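Local structure of ATP-dependent helicase FUN30 (Saccharomyces cerevisiae S288c, 5GN1) at residues K49-Q54 with V304-L309; D131-E136 with N169-Y174; K228-D233 with Q242-K247; A106-S111 with S209-V214. The protein uses the energy of ATP hydrolysis to remodel nucleosomes, promotes DNA end resection at double-strand breaks and helps organise heterochromatin. All blocks are in the same frame, centred on the assembly; numbering follows the deposited sequence.

Contact 1 (K49-Q54 with V304-L309)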
# COMPACT_ATOMS: atom_id res chain seq x y z
N LYS A 49 4.61 -23.09 11.90
CA LYS A 49 4.79 -21.94 11.02
C LYS A 49 6.19 -21.35 11.22
O LYS A 49 6.83 -21.56 12.25
CB LYS A 49 3.71 -20.89 11.29
CG LYS A 49 3.81 -20.18 12.63
CD LYS A 49 2.65 -19.20 12.77
CE LYS A 49 2.77 -18.31 13.99
NZ LYS A 49 1.46 -17.62 14.24
N HIS A 50 6.67 -20.65 10.20
CA HIS A 50 7.97 -19.99 10.23
C HIS A 50 7.84 -18.59 9.64
O HIS A 50 7.34 -18.44 8.52
CB HIS A 50 9.02 -20.80 9.47
CG HIS A 50 9.17 -22.22 9.94
ND1 HIS A 50 9.80 -22.56 11.13
CD2 HIS A 50 8.80 -23.39 9.37
CE1 HIS A 50 9.80 -23.87 11.27
NE2 HIS A 50 9.20 -24.40 10.22
N THR A 51 8.30 -17.58 10.37
CA THR A 51 8.24 -16.20 9.91
C THR A 51 9.62 -15.70 9.50
O THR A 51 10.62 -16.02 10.15
CB THR A 51 7.64 -15.29 10.99
OG1 THR A 51 8.40 -15.40 12.20
CG2 THR A 51 6.21 -15.70 11.27
N HIS A 52 9.68 -14.94 8.42
CA HIS A 52 10.93 -14.46 7.85
C HIS A 52 10.76 -12.98 7.51
O HIS A 52 9.65 -12.49 7.34
CB HIS A 52 11.31 -15.22 6.56
CG HIS A 52 11.07 -16.70 6.62
ND1 HIS A 52 12.02 -17.59 7.08
CD2 HIS A 52 9.99 -17.44 6.27
CE1 HIS A 52 11.54 -18.82 7.01
NE2 HIS A 52 10.31 -18.76 6.53
N ILE A 53 11.89 -12.28 7.40
CA ILE A 53 11.93 -10.90 6.92
C ILE A 53 12.67 -10.90 5.59
O ILE A 53 13.74 -11.50 5.48
CB ILE A 53 12.63 -9.97 7.92
CG1 ILE A 53 11.94 -9.98 9.30
CG2 ILE A 53 12.78 -8.54 7.33
CD1 ILE A 53 10.50 -9.64 9.30
N GLN A 54 12.10 -10.25 4.59
CA GLN A 54 12.77 -10.07 3.32
C GLN A 54 13.01 -8.59 3.11
O GLN A 54 12.04 -7.81 3.05
CB GLN A 54 11.96 -10.64 2.16
CG GLN A 54 12.56 -10.36 0.79
CD GLN A 54 13.95 -10.93 0.61
OE1 GLN A 54 14.13 -12.14 0.56
NE2 GLN A 54 14.96 -10.05 0.50
N VAL A 304 3.64 -23.62 7.28
CA VAL A 304 3.27 -22.33 6.70
C VAL A 304 4.46 -21.39 6.82
O VAL A 304 5.02 -21.20 7.91
CB VAL A 304 2.03 -21.74 7.38
CG1 VAL A 304 1.82 -20.25 7.00
CG2 VAL A 304 0.80 -22.57 7.03
N ASN A 305 4.86 -20.79 5.69
CA ASN A 305 5.98 -19.87 5.66
C ASN A 305 5.46 -18.45 5.45
O ASN A 305 4.69 -18.20 4.52
CB ASN A 305 6.96 -20.24 4.56
CG ASN A 305 7.86 -21.39 4.96
OD1 ASN A 305 7.61 -22.55 4.62
ND2 ASN A 305 8.91 -21.08 5.72
N ILE A 306 5.87 -17.55 6.33
CA ILE A 306 5.36 -16.18 6.35
C ILE A 306 6.54 -15.24 6.14
O ILE A 306 7.55 -15.34 6.84
CB ILE A 306 4.63 -15.88 7.68
CG1 ILE A 306 3.43 -16.81 7.84
CG2 ILE A 306 4.20 -14.42 7.75
CD1 ILE A 306 3.39 -17.48 9.16
N THR A 307 6.42 -14.34 5.17
CA THR A 307 7.50 -13.41 4.84
C THR A 307 6.97 -11.98 4.89
O THR A 307 5.98 -11.66 4.22
CB THR A 307 8.10 -13.73 3.47
OG1 THR A 307 8.62 -15.07 3.48
CG2 THR A 307 9.24 -12.74 3.12
N THR A 308 7.63 -11.13 5.68
CA THR A 308 7.29 -9.71 5.75
C THR A 308 8.30 -8.92 4.95
O THR A 308 9.52 -9.07 5.14
CB THR A 308 7.26 -9.22 7.20
OG1 THR A 308 6.28 -9.97 7.92
CG2 THR A 308 6.90 -7.74 7.26
N LEU A 309 7.81 -8.11 4.01
CA LEU A 309 8.65 -7.27 3.18
C LEU A 309 8.98 -5.99 3.93
O LEU A 309 8.07 -5.31 4.41
CB LEU A 309 7.94 -6.92 1.87
CG LEU A 309 7.47 -8.09 1.02
CD1 LEU A 309 6.95 -7.60 -0.33
CD2 LEU A 309 8.63 -9.05 0.84
O HOH W 1 7.19 -12.00 8.85
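His-52 and Asn-305 meet with the imidazole and the amide almost coplanar, their planes 18° apart. Asn-305 ND2 donates a hydrogen bond to His-52 NE2 at 2.8 Å, arriving at the ring edge within the ring plane, so that this edge contact fixes the rotation of both flat groups. The CG of His-52 lies beside the backbone N (chi1 -41°), and chi2 near -90° turns the NE2 edge of the ring to Asn-305. On the same face Asn-305 ND2 also rests 3.8 Å from His-50 CB. An alanine in place of Asn-305 would probably leave His-52 NE2 without its donor and the imidazole freer to turn. Farther along this face Thr-307 CG2 packs on Gln-54 CB at 3.6 Å, and Leu-309 CD2 touches the same methylene. On the other face Thr-51 and Ile-306 run side by side, with Thr-51 CG2 3.9 Å from Ile-306 CB, while Ile-306 CD1 spans to Lys-49 CB. Ile-53 CD1 lies 3.9 Å from Thr-308 CB. Beneath the side chains the two backbones exchange hydrogen bonds in parallel register, the shortest from His-52 N to Ile-306 O at 2.7 Å. Strand 275-278 bonds to the far side of 304-309, which makes 49-54 the edge strand added to the parallel sheet of a RecA-like helicase lobe.

Contact 2 (D131-E136 with N169-Y174)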
# COMPACT_ATOMS: atom_id res chain seq x y z
N ASP A 131 -9.16 19.99 -18.55
CA ASP A 131 -9.82 20.64 -19.68
C ASP A 131 -10.45 19.55 -20.51
O ASP A 131 -11.56 19.64 -20.95
CB ASP A 131 -8.82 21.42 -20.53
CG ASP A 131 -9.34 21.74 -21.94
OD1 ASP A 131 -8.96 21.05 -22.90
OD2 ASP A 131 -10.14 22.69 -22.08
N ALA A 132 -9.70 18.49 -20.68
CA ALA A 132 -10.07 17.35 -21.46
C ALA A 132 -11.29 16.56 -21.06
O ALA A 132 -12.07 16.22 -21.89
CB ALA A 132 -8.87 16.43 -21.48
N ILE A 133 -11.46 16.27 -19.77
CA ILE A 133 -12.58 15.44 -19.32
C ILE A 133 -13.99 15.99 -19.48
O ILE A 133 -14.94 15.24 -19.40
CB ILE A 133 -12.45 15.00 -17.86
CG1 ILE A 133 -13.39 13.86 -17.61
CG2 ILE A 133 -12.73 16.15 -16.93
CD1 ILE A 133 -13.06 13.06 -16.39
N LEU A 134 -14.12 17.28 -19.69
CA LEU A 134 -15.46 17.86 -19.82
C LEU A 134 -16.31 17.26 -20.95
O LEU A 134 -17.49 17.05 -20.83
CB LEU A 134 -15.36 19.36 -20.08
CG LEU A 134 -14.66 20.12 -18.96
CD1 LEU A 134 -13.79 21.28 -19.36
CD2 LEU A 134 -15.67 20.60 -17.95
N ASP A 135 -15.67 16.84 -22.00
CA ASP A 135 -16.33 16.33 -23.15
C ASP A 135 -17.00 15.01 -22.82
O ASP A 135 -17.72 14.46 -23.62
CB ASP A 135 -15.36 16.33 -24.33
CG ASP A 135 -14.89 17.74 -24.67
OD1 ASP A 135 -15.72 18.63 -24.79
OD2 ASP A 135 -13.68 17.98 -24.82
N GLU A 136 -16.83 14.51 -21.60
CA GLU A 136 -17.49 13.25 -21.23
C GLU A 136 -18.93 13.56 -20.84
O GLU A 136 -19.19 14.65 -20.37
CB GLU A 136 -16.75 12.53 -20.12
CG GLU A 136 -15.33 12.12 -20.48
CD GLU A 136 -15.19 10.73 -21.04
OE1 GLU A 136 -16.16 9.96 -21.08
OE2 GLU A 136 -14.07 10.40 -21.45
N ASN A 169 -12.53 7.53 -23.63
CA ASN A 169 -12.72 8.35 -24.82
C ASN A 169 -12.12 9.74 -24.68
O ASN A 169 -11.83 10.38 -25.69
CB ASN A 169 -14.22 8.46 -25.15
CG ASN A 169 -14.96 7.14 -24.94
OD1 ASN A 169 -16.10 7.13 -24.43
ND2 ASN A 169 -14.33 6.02 -25.32
N THR A 170 -11.90 10.21 -23.45
CA THR A 170 -11.30 11.51 -23.25
C THR A 170 -9.92 11.46 -22.62
O THR A 170 -9.15 12.42 -22.77
CB THR A 170 -12.22 12.38 -22.37
OG1 THR A 170 -13.57 12.24 -22.82
CG2 THR A 170 -11.84 13.82 -22.48
N LEU A 171 -9.57 10.37 -21.94
CA LEU A 171 -8.35 10.35 -21.16
C LEU A 171 -7.44 9.17 -21.44
O LEU A 171 -6.35 9.12 -20.87
CB LEU A 171 -8.69 10.38 -19.66
CG LEU A 171 -9.60 11.53 -19.23
CD1 LEU A 171 -9.96 11.41 -17.75
CD2 LEU A 171 -8.94 12.86 -19.51
N SER A 172 -7.85 8.23 -22.30
CA SER A 172 -7.05 7.02 -22.50
C SER A 172 -5.63 7.34 -22.93
O SER A 172 -4.71 6.55 -22.67
CB SER A 172 -7.70 6.12 -23.55
OG SER A 172 -7.35 6.59 -24.84
N LYS A 173 -5.42 8.48 -23.60
CA LYS A 173 -4.07 8.84 -24.02
C LYS A 173 -3.18 9.20 -22.84
O LYS A 173 -1.96 9.24 -22.99
CB LYS A 173 -4.11 10.00 -25.03
CG LYS A 173 -4.18 11.42 -24.46
CD LYS A 173 -3.79 12.42 -25.55
CE LYS A 173 -4.64 13.67 -25.56
NZ LYS A 173 -3.96 14.82 -26.24
N TYR A 174 -3.77 9.45 -21.67
CA TYR A 174 -3.01 9.74 -20.46
C TYR A 174 -2.79 8.51 -19.58
O TYR A 174 -2.05 8.61 -18.60
CB TYR A 174 -3.71 10.84 -19.65
CG TYR A 174 -3.86 12.13 -20.41
CD1 TYR A 174 -2.82 13.06 -20.47
CD2 TYR A 174 -5.05 12.44 -21.07
CE1 TYR A 174 -2.95 14.25 -21.17
CE2 TYR A 174 -5.19 13.62 -21.77
CZ TYR A 174 -4.14 14.52 -21.82
OH TYR A 174 -4.28 15.70 -22.51
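Leu-171, whose two methyls meet Ile-133 and Ala-132, has its carbonyl O held by Tyr-174 N at 2.7 Å, a bond that closes a turn from Leu-171 to Tyr-174. The contact joins two helix ends in the all-helical region between residues 123 and 171. In the other segment a type I beta turn runs from Ile-133 to Glu-136. The apolar part is made by the fork of Leu-171. Its CD1, anti to CA (chi2 176°), meets Ile-133 CD1 at 3.8 Å, the two side chains crossing obliquely. The other branch, CD2, lies 4.1 Å from Ala-132 CB. In Ile-133, CG1 stands anti to the backbone N (chi1 -163°), and the extended chi2 (161°) carries CD1 on to Leu-171. Around the pair, Ile-148 and Phe-167 pack on Ile-133, and Cys-164 on Leu-171, so the methyls are part of a small core shared by several short helices. The polar part is less certain. Glu-136 and Thr-170 reach toward each other tip to tip, the Glu-136 chain being bent at chi2. Thr-170 OG1 is modelled as a donor to Glu-136 OE2, but the spacing is too short to be trusted, and both atoms crowd their neighbours. Tyr-174 leans toward helix 123-133 and touches Lys-128 and Met-129. Its ring has Leu-171 CA at one edge, in plane, and Lys-173 CG over one face, 3.6 Å above the ring and offset toward the rim.

Contact 3 (K228-D233 with Q242-K247)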
# COMPACT_ATOMS: atom_id res chain seq x y z
N LYS A 228 -2.88 -15.65 -12.00
CA LYS A 228 -4.28 -15.46 -11.60
C LYS A 228 -4.38 -15.19 -10.10
O LYS A 228 -3.59 -15.70 -9.30
CB LYS A 228 -5.13 -16.68 -11.95
CG LYS A 228 -5.22 -17.01 -13.44
CD LYS A 228 -5.99 -18.34 -13.66
CE LYS A 228 -5.81 -18.90 -15.07
NZ LYS A 228 -6.42 -20.28 -15.23
N PHE A 229 -5.37 -14.39 -9.71
CA PHE A 229 -5.53 -14.03 -8.32
C PHE A 229 -7.00 -13.79 -8.02
O PHE A 229 -7.81 -13.58 -8.92
CB PHE A 229 -4.69 -12.78 -7.97
CG PHE A 229 -5.20 -11.52 -8.64
CD1 PHE A 229 -4.78 -11.18 -9.92
CD2 PHE A 229 -6.12 -10.70 -7.99
CE1 PHE A 229 -5.27 -10.06 -10.55
CE2 PHE A 229 -6.62 -9.56 -8.61
CZ PHE A 229 -6.20 -9.25 -9.90
N LEU A 230 -7.34 -13.82 -6.73
CA LEU A 230 -8.61 -13.35 -6.21
C LEU A 230 -8.34 -12.32 -5.13
O LEU A 230 -7.21 -12.21 -4.62
CB LEU A 230 -9.44 -14.50 -5.62
CG LEU A 230 -9.80 -15.63 -6.59
CD1 LEU A 230 -10.05 -16.93 -5.82
CD2 LEU A 230 -11.02 -15.25 -7.44
N ARG A 231 -9.37 -11.57 -4.78
CA ARG A 231 -9.22 -10.48 -3.83
C ARG A 231 -10.40 -10.43 -2.87
O ARG A 231 -11.55 -10.64 -3.27
CB ARG A 231 -9.09 -9.14 -4.56
CG ARG A 231 -9.31 -7.91 -3.68
CD ARG A 231 -8.92 -6.65 -4.43
NE ARG A 231 -9.05 -5.45 -3.60
CZ ARG A 231 -8.61 -4.25 -3.98
NH1 ARG A 231 -8.02 -4.12 -5.16
NH2 ARG A 231 -8.78 -3.19 -3.20
N LEU A 232 -10.11 -10.14 -1.60
CA LEU A 232 -11.12 -10.03 -0.55
C LEU A 232 -10.64 -8.99 0.44
O LEU A 232 -9.58 -9.17 1.06
CB LEU A 232 -11.37 -11.38 0.15
CG LEU A 232 -12.54 -11.53 1.15
CD1 LEU A 232 -12.78 -13.00 1.42
CD2 LEU A 232 -12.31 -10.81 2.49
N ASP A 233 -11.41 -7.92 0.62
CA ASP A 233 -11.01 -6.86 1.54
C ASP A 233 -12.24 -6.44 2.35
O ASP A 233 -13.28 -7.10 2.33
CB ASP A 233 -10.35 -5.70 0.78
CG ASP A 233 -11.23 -5.12 -0.34
OD1 ASP A 233 -12.45 -5.04 -0.17
OD2 ASP A 233 -10.68 -4.74 -1.39
N GLN A 242 -17.83 -16.11 0.29
CA GLN A 242 -17.76 -17.55 0.11
C GLN A 242 -17.41 -17.93 -1.32
O GLN A 242 -16.59 -18.81 -1.55
CB GLN A 242 -19.08 -18.19 0.54
CG GLN A 242 -19.01 -19.71 0.52
CD GLN A 242 -17.91 -20.22 1.43
OE1 GLN A 242 -16.91 -20.77 0.97
NE2 GLN A 242 -18.09 -20.02 2.74
N LEU A 243 -18.05 -17.28 -2.30
CA LEU A 243 -17.74 -17.61 -3.69
C LEU A 243 -16.26 -17.43 -3.99
O LEU A 243 -15.66 -18.24 -4.71
CB LEU A 243 -18.57 -16.75 -4.65
CG LEU A 243 -18.40 -17.02 -6.16
CD1 LEU A 243 -19.37 -18.11 -6.66
CD2 LEU A 243 -18.57 -15.74 -6.97
N LEU A 244 -15.66 -16.38 -3.44
CA LEU A 244 -14.24 -16.12 -3.66
C LEU A 244 -13.39 -17.22 -3.03
O LEU A 244 -12.48 -17.76 -3.66
CB LEU A 244 -13.85 -14.76 -3.09
CG LEU A 244 -14.50 -13.54 -3.75
CD1 LEU A 244 -14.29 -12.29 -2.90
CD2 LEU A 244 -13.95 -13.33 -5.15
N ILE A 245 -13.69 -17.54 -1.77
CA ILE A 245 -12.96 -18.57 -1.04
C ILE A 245 -13.07 -19.91 -1.74
O ILE A 245 -12.06 -20.58 -1.99
CB ILE A 245 -13.46 -18.69 0.40
CG1 ILE A 245 -13.19 -17.38 1.14
CG2 ILE A 245 -12.77 -19.86 1.11
CD1 ILE A 245 -13.74 -17.34 2.55
N ASP A 246 -14.30 -20.31 -2.06
CA ASP A 246 -14.50 -21.58 -2.74
C ASP A 246 -13.71 -21.59 -4.02
O ASP A 246 -13.07 -22.59 -4.34
CB ASP A 246 -15.96 -21.80 -3.07
CG ASP A 246 -16.76 -22.16 -1.89
OD1 ASP A 246 -16.17 -22.56 -0.86
OD2 ASP A 246 -18.00 -22.06 -1.96
N LYS A 247 -13.75 -20.49 -4.77
CA LYS A 247 -12.98 -20.53 -6.00
C LYS A 247 -11.50 -20.81 -5.74
O LYS A 247 -10.85 -21.51 -6.51
CB LYS A 247 -13.16 -19.22 -6.70
CG LYS A 247 -13.33 -19.26 -8.19
CD LYS A 247 -13.97 -17.95 -8.60
CE LYS A 247 -13.88 -17.67 -10.09
NZ LYS A 247 -14.41 -16.31 -10.37
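Leu-230 and Leu-244 both carry CG anti to the carbonyl carbon and beside the backbone N (chi1 -60° and -65°), and their forked ends cross between strand and helix. Leu-230 CD2 lies 4.2 Å from Leu-244 CD2. The other branch, Leu-230 CD1, lies 3.4 Å from Leu-244 O and 4.0 Å from Lys-247 CB, so this branch rests against the helix at two residues about one turn apart. The extended chain of Lys-247 passes it at about a right angle, adding its methylenes to the apolar surface. Leu-244 CD1 presses onto the strand backbone, 3.2 Å from Arg-231 O, and stands 4.3 Å from Leu-232 CB. Leu-232 CD1 in turn approaches Ile-245 CG1 loosely. Arg-231 points to the other side of the strand, where NE and NH2 grip Asp-233 OD2 side-on, the NE bond being 2.8 Å; Glu-219 and Asp-216 bind NH1. The helical segment 242-247 runs at 149° to strand 229-232, closer to antiparallel than to parallel, and covers one face of it. Strand 256-260 then pairs with 229-232, completing a beta-alpha-beta unit at one border of the parallel sheet in the C-terminal RecA-like lobe.

Contact 4 (A106-S111 with S209-V214)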
# COMPACT_ATOMS: atom_id res chain seq x y z
N ALA A 106 3.11 9.42 4.82
CA ALA A 106 3.76 9.60 3.53
C ALA A 106 5.05 8.79 3.44
O ALA A 106 5.36 8.22 2.39
CB ALA A 106 4.03 11.09 3.29
N LEU A 107 5.84 8.73 4.53
CA LEU A 107 7.05 7.92 4.51
C LEU A 107 6.71 6.44 4.33
O LEU A 107 7.41 5.72 3.61
CB LEU A 107 7.87 8.12 5.78
CG LEU A 107 8.46 9.51 6.05
CD1 LEU A 107 9.08 9.56 7.43
CD2 LEU A 107 9.48 9.91 5.00
N ARG A 108 5.66 5.98 5.01
CA ARG A 108 5.24 4.58 4.85
C ARG A 108 4.89 4.28 3.40
O ARG A 108 5.34 3.28 2.84
CB ARG A 108 4.06 4.29 5.79
CG ARG A 108 4.46 4.35 7.26
CD ARG A 108 3.29 4.10 8.21
NE ARG A 108 2.65 2.81 7.96
CZ ARG A 108 1.47 2.46 8.48
NH1 ARG A 108 0.82 3.29 9.27
NH2 ARG A 108 0.94 1.28 8.18
N LYS A 109 4.09 5.15 2.77
CA LYS A 109 3.70 4.94 1.38
C LYS A 109 4.90 4.98 0.44
O LYS A 109 4.97 4.21 -0.53
CB LYS A 109 2.66 5.99 0.97
CG LYS A 109 1.33 5.78 1.64
CD LYS A 109 0.38 6.95 1.37
CE LYS A 109 -1.03 6.60 1.80
NZ LYS A 109 -1.93 7.78 1.59
N ALA A 110 5.85 5.89 0.68
CA ALA A 110 7.02 5.96 -0.19
C ALA A 110 7.87 4.69 -0.08
O ALA A 110 8.49 4.29 -1.06
CB ALA A 110 7.85 7.21 0.14
N SER A 111 7.90 4.06 1.09
CA SER A 111 8.56 2.76 1.23
C SER A 111 7.88 1.65 0.43
O SER A 111 8.48 0.58 0.25
CB SER A 111 8.60 2.35 2.70
OG SER A 111 9.11 3.39 3.53
N SER A 209 -2.13 -6.61 2.78
CA SER A 209 -1.70 -5.22 2.89
C SER A 209 -2.68 -4.42 3.73
O SER A 209 -3.89 -4.67 3.71
CB SER A 209 -1.57 -4.53 1.51
OG SER A 209 -1.16 -3.18 1.68
N LEU A 210 -2.14 -3.45 4.47
CA LEU A 210 -2.98 -2.52 5.22
C LEU A 210 -3.57 -1.43 4.34
O LEU A 210 -4.40 -0.65 4.82
CB LEU A 210 -2.19 -1.88 6.36
CG LEU A 210 -2.09 -2.71 7.65
CD1 LEU A 210 -1.11 -2.09 8.63
CD2 LEU A 210 -3.46 -2.87 8.29
N PHE A 211 -3.18 -1.38 3.07
CA PHE A 211 -3.56 -0.30 2.16
C PHE A 211 -4.34 -0.89 1.00
O PHE A 211 -3.80 -1.69 0.23
CB PHE A 211 -2.31 0.43 1.63
CG PHE A 211 -1.53 1.16 2.68
CD1 PHE A 211 -0.50 0.53 3.37
CD2 PHE A 211 -1.80 2.49 2.96
CE1 PHE A 211 0.23 1.22 4.34
CE2 PHE A 211 -1.07 3.19 3.92
CZ PHE A 211 -0.05 2.55 4.61
N THR A 212 -5.61 -0.49 0.87
CA THR A 212 -6.37 -0.90 -0.31
C THR A 212 -5.77 -0.34 -1.59
O THR A 212 -5.86 -0.99 -2.65
CB THR A 212 -7.84 -0.49 -0.20
OG1 THR A 212 -7.92 0.89 0.17
CG2 THR A 212 -8.55 -1.34 0.84
N GLN A 213 -5.14 0.84 -1.53
CA GLN A 213 -4.45 1.39 -2.69
C GLN A 213 -3.33 0.48 -3.17
O GLN A 213 -3.05 0.39 -4.37
CB GLN A 213 -3.88 2.77 -2.36
CG GLN A 213 -4.87 3.88 -2.14
CD GLN A 213 -4.17 5.13 -1.62
OE1 GLN A 213 -3.63 5.15 -0.51
NE2 GLN A 213 -4.15 6.18 -2.43
N VAL A 214 -2.63 -0.16 -2.23
CA VAL A 214 -1.62 -1.14 -2.61
C VAL A 214 -2.26 -2.35 -3.29
O VAL A 214 -1.75 -2.85 -4.29
CB VAL A 214 -0.77 -1.54 -1.39
CG1 VAL A 214 0.05 -2.82 -1.67
CG2 VAL A 214 0.16 -0.38 -0.99
O HOH W 2 -1.84 7.57 -1.10
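The backbones of helix 100-110 and the bend leading into helix 212-224 stay well apart, the CA atoms of Lys-109 and Phe-211 standing 9.0 Å from each other, so long side chains make the contact. The bend is an ST turn: Ser-209 OG accepts from Phe-211 N at 3.0 Å, and Phe-211 sits at the N-cap position of the next helix. From there its ring reaches the helix through CG placed anti to the carbonyl carbon (chi1 -65°). Arg-108 folds at chi3 (57°), and Phe-211 CZ stands 3.8 Å above one face of the guanidinium plane, offset toward its rim. The two planes are 68° apart, so the groups do not stack flat, and Arg-108 NH2 comes to 3.9 Å from Phe-211 CE1. Arg-108 NH2 has Leu-210 CD1 near its plane at 4.0 Å, and its charge finds a distant, weak partner in Asp-341. Beyond the other flank of the ring, Lys-109 CE lies 4.0 Å from Phe-211 CE2. An alanine in place of Phe-211 would probably open a gap between Arg-108 and Lys-109 and leave the guanidinium freer to move. The lysine's polar end is joined to Gln-213 by a water that accepts from Lys-109 NZ at 2.7 Å and from Gln-213 NE2 at 3.0 Å. Ser-209 at the end of strand 205-209, with Phe-211 two places on, is consistent with motif IV of superfamily 2 helicases, here facing a helix of the SNF2-related region.

From the N terminus, strand 49-54 comes first and waits longest for its mate, since contact 1 is completed only at 304-309 and encloses the other three. Helix 100-110 next opens contact 4, and within its span the helix ends and turns at 131-136 and 169-174 form contact 2, about 28 Å away between centres. Contact 4 closes at 209-214; contact 3 follows in series as the short return from 228-233 to 242-247. No two loops cross. Contacts 1 and 3 lie at the two outer strands of one parallel sheet, contact 4 ties a helix to that lobe near the chain's centre, and contact 2 joins two helix ends within the separate helical region. Contacts 3 and 4 touch where Arg-231 meets Thr-212.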